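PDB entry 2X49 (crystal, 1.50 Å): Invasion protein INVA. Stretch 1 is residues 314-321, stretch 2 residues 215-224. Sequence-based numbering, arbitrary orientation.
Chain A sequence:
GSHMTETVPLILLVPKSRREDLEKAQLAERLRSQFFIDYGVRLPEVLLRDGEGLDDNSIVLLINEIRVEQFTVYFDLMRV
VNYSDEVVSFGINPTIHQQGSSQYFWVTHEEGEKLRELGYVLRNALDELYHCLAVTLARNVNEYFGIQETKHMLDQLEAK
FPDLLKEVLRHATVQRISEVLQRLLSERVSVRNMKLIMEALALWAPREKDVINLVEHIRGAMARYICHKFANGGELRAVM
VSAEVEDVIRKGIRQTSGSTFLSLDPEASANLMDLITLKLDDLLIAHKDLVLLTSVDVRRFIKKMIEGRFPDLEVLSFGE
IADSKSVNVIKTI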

# COMPACT_ATOMS: atom_id res chain seq x y z
N GLU A 314 4.39 -2.85 3.65
CA GLU A 314 4.97 -3.28 2.35
C GLU A 314 6.47 -3.60 2.53
O GLU A 314 7.15 -3.21 3.50
CB GLU A 314 4.73 -2.31 1.23
CG GLU A 314 3.26 -1.93 1.02
CD GLU A 314 2.25 -3.06 0.88
OE1 GLU A 314 2.63 -4.19 0.48
OE2 GLU A 314 1.04 -2.82 1.16
N VAL A 315 6.89 -4.45 1.61
CA VAL A 315 8.25 -5.01 1.61
C VAL A 315 8.91 -4.68 0.28
O VAL A 315 8.44 -5.07 -0.76
CB VAL A 315 8.25 -6.55 1.87
CG1 VAL A 315 9.68 -7.03 2.04
CG2 VAL A 315 7.33 -6.97 3.10
N LEU A 316 10.01 -3.93 0.37
CA LEU A 316 10.84 -3.53 -0.81
C LEU A 316 12.19 -4.21 -0.77
O LEU A 316 12.75 -4.46 0.29
CB LEU A 316 11.04 -2.01 -0.87
CG LEU A 316 9.79 -1.09 -0.91
CD1 LEU A 316 10.12 0.37 -1.23
CD2 LEU A 316 8.73 -1.59 -1.86
N SER A 317 12.72 -4.46 -1.97
CA SER A 317 14.07 -4.96 -2.07
C SER A 317 15.09 -3.81 -2.10
O SER A 317 14.77 -2.68 -2.44
CB SER A 317 14.22 -5.85 -3.27
OG SER A 317 14.18 -5.07 -4.44
N PHE A 318 16.32 -4.14 -1.77
CA PHE A 318 17.42 -3.16 -1.80
C PHE A 318 17.55 -2.53 -3.19
O PHE A 318 17.83 -1.34 -3.34
CB PHE A 318 18.75 -3.78 -1.35
CG PHE A 318 18.74 -4.37 0.05
CD1 PHE A 318 18.16 -3.70 1.13
CD2 PHE A 318 19.30 -5.61 0.30
CE1 PHE A 318 18.19 -4.26 2.41
CE2 PHE A 318 19.33 -6.18 1.59
CZ PHE A 318 18.76 -5.51 2.63
N GLY A 319 17.36 -3.33 -4.23
CA GLY A 319 17.42 -2.82 -5.60
C GLY A 319 16.30 -1.86 -5.96
O GLY A 319 16.42 -0.96 -6.79
N GLU A 320 15.17 -2.10 -5.33
CA GLU A 320 13.97 -1.31 -5.58
C GLU A 320 14.15 0.11 -5.10
O GLU A 320 13.54 1.01 -5.66
CB GLU A 320 12.70 -1.95 -5.02
CG GLU A 320 12.20 -3.10 -5.95
CD GLU A 320 11.07 -3.97 -5.36
OE1 GLU A 320 10.71 -3.79 -4.18
OE2 GLU A 320 10.60 -4.90 -6.07
N ILE A 321 15.05 0.32 -4.14
CA ILE A 321 15.29 1.67 -3.58
C ILE A 321 16.65 2.27 -4.02
O ILE A 321 17.19 3.15 -3.36
CB ILE A 321 15.13 1.72 -2.00
CG1 ILE A 321 16.24 0.92 -1.32
CG2 ILE A 321 13.72 1.25 -1.59
CD1 ILE A 321 16.55 1.38 0.08
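Stretch 2, residues 215-224: VEHIRGAMAR

The most unusual feature of this contact is how much of it rests on one carboxylate. E320 gathers the side chain of R219, a backbone amide of its own stretch and a water, and a second glutamate, E216, stands close by. The two stretches are far apart in sequence: touching residues are at least 96 positions apart. Together they bury 266 Å², and E320, R219 and A223 account for most of it.

Stretch 1 runs as a strand through S317. Residues 318-320 then take helical phi/psi without the regular bonds. Stretch 2 enters already helical and stays so through A221. It leaves helical phi/psi at M222, which is also the N-cap of the next helix, beginning at A223. The break is short: M222 N still bonds to I218 O at 3.0 Å, and A223 N makes only a weak bond to G220 O at 3.2 Å.

The backbones come nearest at E320 and A223, whose CA atoms lie 4.6 Å apart. This is a single point of approach, so no longer register between the stretches follows from it. Here A223 points its CB toward stretch 1, and A223 CB lies 3.9 Å from G319 O. The small methyl group fits against the turn. The carbonyl oxygens A223 O and E320 O are 3.2 Å apart, but both are acceptors and no hydrogen bond joins them.

R219 lies four residues before A223, on the other side of the break at M222, and also points toward stretch 1. Its guanidinium meets the E320 carboxylate in a two-pronged salt bridge. R219 NE donates to E320 OE2 at 2.7 Å, with an angle of 163°. R219 NH2 donates to E320 OE1 at 2.9 Å, with an angle of 174°. Both bonds are nearly straight, and E320 OE2 lies at the guanidinium edge, near its plane. The CA-to-CB bond of E320 points sideways, but the m, t rotamer brings the end of the chain nearer to R219.

The arginine also reaches the strand. L316 CD2 lies 3.5 Å from R219 NH2, again at the guanidinium edge. The CA-to-CB bond of L316 points away from stretch 2, yet the end of its side chain comes nearer. V315 O is 3.6 Å from R219 NH2, in an oblique position.

E320 is also held within its own stretch. S317 N donates to E320 OE1 at 3.1 Å, and E320 N donates to S317 OG at 3.3 Å. These reciprocal bonds tie the end of the strand to the turn. E320 OE1 therefore accepts from both S317 N and R219 NH2.

E216, one turn before R219, brings a like charge to the site. E216 OE2 and E320 OE2 are 4.4 Å apart. Water 1 bridges them, donating to E216 OE2 at 3.0 Å and to E320 OE2 at 2.7 Å. The water thus links two carboxylates that cannot bond directly without an added proton.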

# COMPACT_ATOMS: atom_id res chain seq x y z
N VAL A 215 6.12 -11.11 -12.13
CA VAL A 215 5.83 -9.89 -11.38
C VAL A 215 7.08 -9.32 -10.73
O VAL A 215 7.31 -8.12 -10.77
CB VAL A 215 4.70 -10.06 -10.30
CG1 VAL A 215 4.69 -8.84 -9.39
CG2 VAL A 215 3.38 -10.18 -11.00
N GLU A 216 7.91 -10.19 -10.21
CA GLU A 216 9.13 -9.74 -9.55
C GLU A 216 10.03 -8.98 -10.54
O GLU A 216 10.74 -8.01 -10.20
CB GLU A 216 9.84 -10.90 -8.86
CG GLU A 216 10.69 -10.45 -7.72
CD GLU A 216 9.92 -9.81 -6.54
OE1 GLU A 216 8.65 -9.90 -6.45
OE2 GLU A 216 10.59 -9.24 -5.65
N HIS A 217 10.11 -9.51 -11.76
CA HIS A 217 10.92 -8.88 -12.77
C HIS A 217 10.37 -7.51 -13.17
O HIS A 217 11.11 -6.55 -13.43
CB HIS A 217 11.12 -9.76 -14.01
CG HIS A 217 11.94 -10.99 -13.76
ND1 HIS A 217 13.27 -10.94 -13.40
CD2 HIS A 217 11.64 -12.31 -13.88
CE1 HIS A 217 13.74 -12.16 -13.26
NE2 HIS A 217 12.78 -13.02 -13.57
N ILE A 218 9.05 -7.46 -13.25
CA ILE A 218 8.35 -6.21 -13.61
C ILE A 218 8.61 -5.15 -12.53
O ILE A 218 8.95 -3.99 -12.80
CB ILE A 218 6.84 -6.39 -13.88
CG1 ILE A 218 6.60 -7.41 -15.00
CG2 ILE A 218 6.20 -5.06 -14.21
CD1 ILE A 218 7.47 -7.24 -16.20
N ARG A 219 8.53 -5.60 -11.29
CA ARG A 219 8.79 -4.69 -10.13
C ARG A 219 10.17 -4.13 -10.29
O ARG A 219 10.46 -2.95 -10.08
CB ARG A 219 8.68 -5.41 -8.80
CG ARG A 219 7.30 -5.69 -8.34
CD ARG A 219 7.34 -6.33 -6.99
NE ARG A 219 7.93 -5.48 -5.95
CZ ARG A 219 7.20 -4.78 -5.07
NH1 ARG A 219 5.85 -4.85 -5.09
NH2 ARG A 219 7.83 -4.04 -4.15
N GLY A 220 11.09 -5.00 -10.66
CA GLY A 220 12.48 -4.56 -10.85
C GLY A 220 12.64 -3.47 -11.93
O GLY A 220 13.41 -2.50 -11.81
N ALA A 221 11.92 -3.67 -13.00
CA ALA A 221 11.97 -2.74 -14.13
C ALA A 221 11.43 -1.39 -13.70
O ALA A 221 11.85 -0.34 -14.16
CB ALA A 221 11.16 -3.26 -15.35
N MET A 222 10.50 -1.45 -12.77
CA MET A 222 9.74 -0.27 -12.31
C MET A 222 10.34 0.35 -11.07
O MET A 222 9.72 1.18 -10.42
CB MET A 222 8.27 -0.65 -12.03
CG MET A 222 7.47 -0.98 -13.29
SD MET A 222 7.57 0.18 -14.68
CE MET A 222 6.59 1.52 -13.95
N ALA A 223 11.54 -0.09 -10.73
CA ALA A 223 12.14 0.29 -9.46
C ALA A 223 12.07 1.79 -9.09
O ALA A 223 11.65 2.19 -7.99
CB ALA A 223 13.58 -0.19 -9.37
N ARG A 224 12.42 2.61 -10.06
CA ARG A 224 12.43 4.04 -9.86
C ARG A 224 11.07 4.54 -9.42
O ARG A 224 10.95 5.37 -8.55
CB ARG A 224 12.86 4.75 -11.15
CG ARG A 224 12.66 6.22 -11.12
CD ARG A 224 13.13 6.82 -12.43
NE ARG A 224 12.96 8.27 -12.46
CZ ARG A 224 13.67 9.09 -13.22
NH1 ARG A 224 14.61 8.63 -14.04
NH2 ARG A 224 13.44 10.39 -13.16
O HOH W 1 12.38 -6.91 -6.28